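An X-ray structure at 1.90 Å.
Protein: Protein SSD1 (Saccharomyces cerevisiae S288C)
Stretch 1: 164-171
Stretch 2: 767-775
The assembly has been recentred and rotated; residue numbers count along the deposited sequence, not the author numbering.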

# COMPACT_ATOMS: atom_id res chain seq x y z
N VAL A 164 -16.92 18.33 27.27
CA VAL A 164 -17.70 17.12 27.47
C VAL A 164 -18.84 17.05 26.46
O VAL A 164 -18.87 16.17 25.60
CB VAL A 164 -18.24 17.04 28.91
N ARG A 165 -19.78 17.98 26.58
CA ARG A 165 -20.90 18.07 25.66
C ARG A 165 -20.55 19.05 24.54
O ARG A 165 -19.38 19.36 24.31
CB ARG A 165 -22.17 18.47 26.42
N ARG A 166 -21.57 19.54 23.83
CA ARG A 166 -21.37 20.56 22.81
C ARG A 166 -20.60 21.75 23.37
O ARG A 166 -20.98 22.33 24.39
CB ARG A 166 -22.74 21.01 22.28
CG ARG A 166 -22.72 22.13 21.26
CD ARG A 166 -23.41 21.73 19.96
NE ARG A 166 -24.11 22.86 19.34
N ARG A 167 -19.51 22.12 22.69
CA ARG A 167 -18.69 23.23 23.16
C ARG A 167 -17.81 23.75 22.03
O ARG A 167 -17.52 23.05 21.07
CB ARG A 167 -17.82 22.80 24.35
CG ARG A 167 -16.58 22.01 23.94
N SER A 168 -17.35 25.00 22.21
CA SER A 168 -16.48 25.66 21.24
C SER A 168 -15.14 24.95 21.08
O SER A 168 -14.43 24.71 22.07
CB SER A 168 -16.25 27.12 21.66
OG SER A 168 -15.47 27.81 20.71
N SER A 169 -14.77 24.64 19.83
CA SER A 169 -13.60 23.79 19.60
C SER A 169 -12.73 24.18 18.40
O SER A 169 -11.80 23.44 18.09
CB SER A 169 -14.05 22.34 19.44
OG SER A 169 -15.15 22.25 18.55
N LEU A 170 -13.00 25.29 17.73
CA LEU A 170 -12.17 25.68 16.59
C LEU A 170 -10.72 25.85 17.02
O LEU A 170 -10.43 26.55 18.00
CB LEU A 170 -12.69 26.98 15.97
CG LEU A 170 -11.97 27.48 14.71
CD1 LEU A 170 -11.95 26.42 13.62
CD2 LEU A 170 -12.63 28.75 14.18
N LYS A 171 -9.81 25.21 16.29
CA LYS A 171 -8.39 25.23 16.62
C LYS A 171 -7.57 25.70 15.42
O LYS A 171 -7.67 25.13 14.33
CB LYS A 171 -7.91 23.83 17.04
CG LYS A 171 -6.44 23.76 17.41
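Stretch 2 767-775: IKAEFDGTN

How does the second stretch run against the first? It is extended through 768-772 and passes antiparallel to 164-171, so the register descends as the first chain climbs: R166 lies by D772 (CA to CA 4.1 Å), S168 by E770 (CA to CA 4.3 Å) and L170 by A769 (CA to CA 4.9 Å).

Which hydrogen bonds hold the backbones together? F771 N donates to R167 O at 2.8 Å, and R167 N returns a longer, more bent bond to F771 O at 3.2 Å. Two residues on, S169 N donates to A769 O at 2.7 Å. The same carbonyls also draw in CA-H groups: E770 CA lies 3.0 Å from R167 O, S168 CA 3.2 Å from A769 O, and R166 CA 3.4 Å from F771 O.

Where do charged side chains meet? E770 leaves the sheet on the same face as S168, and its OE1 comes within 3.7 Å of R166 NE, a long salt bridge. The arginine is modelled only as far as NE.

What packs around the pairing? L170 points toward the second stretch, with its CB 4.1 Å from A769 CB and its CD2 3.9 Å from K768 CA. S169 OG sits 3.2 Å from F771 CB, while the end of the phenylalanine side chain leads away from the first stretch.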

# COMPACT_ATOMS: atom_id res chain seq x y z
N ILE A 767 -16.44 31.40 11.78
CA ILE A 767 -16.44 32.24 12.97
C ILE A 767 -16.08 31.42 14.20
O ILE A 767 -15.34 31.88 15.07
CB ILE A 767 -17.82 32.92 13.13
CG1 ILE A 767 -17.97 34.05 12.11
CG2 ILE A 767 -18.00 33.45 14.55
CD1 ILE A 767 -19.24 33.97 11.31
N LYS A 768 -16.60 30.20 14.28
CA LYS A 768 -16.27 29.28 15.36
C LYS A 768 -16.68 27.88 14.93
O LYS A 768 -17.15 27.66 13.81
CB LYS A 768 -16.97 29.68 16.67
CG LYS A 768 -18.49 29.66 16.60
CD LYS A 768 -19.12 29.81 17.98
N ALA A 769 -16.49 26.93 15.83
CA ALA A 769 -16.96 25.56 15.65
C ALA A 769 -17.29 25.01 17.02
O ALA A 769 -16.67 25.39 18.02
CB ALA A 769 -15.90 24.69 14.96
N GLU A 770 -18.28 24.13 17.07
CA GLU A 770 -18.67 23.47 18.31
C GLU A 770 -18.72 21.97 18.07
O GLU A 770 -19.21 21.51 17.03
CB GLU A 770 -20.03 23.96 18.85
CG GLU A 770 -20.03 25.41 19.32
CD GLU A 770 -21.17 25.70 20.29
OE1 GLU A 770 -22.28 26.01 19.82
OE2 GLU A 770 -20.95 25.61 21.52
N PHE A 771 -18.22 21.22 19.04
CA PHE A 771 -18.04 19.78 18.90
C PHE A 771 -18.80 19.06 20.00
O PHE A 771 -18.65 19.38 21.18
CB PHE A 771 -16.56 19.42 18.94
CG PHE A 771 -16.29 17.95 18.89
CD1 PHE A 771 -16.53 17.24 17.73
CD2 PHE A 771 -15.79 17.29 19.99
CE1 PHE A 771 -16.28 15.88 17.67
CE2 PHE A 771 -15.54 15.94 19.94
CZ PHE A 771 -15.78 15.23 18.79
N ASP A 772 -19.61 18.08 19.60
CA ASP A 772 -20.38 17.25 20.52
C ASP A 772 -19.73 15.87 20.50
O ASP A 772 -20.00 15.06 19.60
CB ASP A 772 -21.84 17.20 20.10
CG ASP A 772 -22.69 16.37 21.03
OD1 ASP A 772 -22.13 15.68 21.91
OD2 ASP A 772 -23.93 16.40 20.89
N GLY A 773 -18.88 15.60 21.49
CA GLY A 773 -18.12 14.37 21.52
C GLY A 773 -18.95 13.13 21.79
O GLY A 773 -18.53 12.02 21.43
N THR A 774 -20.11 13.29 22.42
CA THR A 774 -20.97 12.14 22.68
C THR A 774 -21.66 11.68 21.41
O THR A 774 -21.72 10.48 21.12
CB THR A 774 -22.00 12.48 23.76
OG1 THR A 774 -22.96 13.40 23.23
CG2 THR A 774 -21.32 13.11 24.97
N ASN A 775 -22.19 12.62 20.63
CA ASN A 775 -22.93 12.30 19.42
C ASN A 775 -22.06 12.33 18.17
O ASN A 775 -22.56 12.02 17.08
CB ASN A 775 -24.08 13.30 19.24
CG ASN A 775 -25.18 13.13 20.27
OD1 ASN A 775 -25.03 12.37 21.23
ND2 ASN A 775 -26.28 13.85 20.10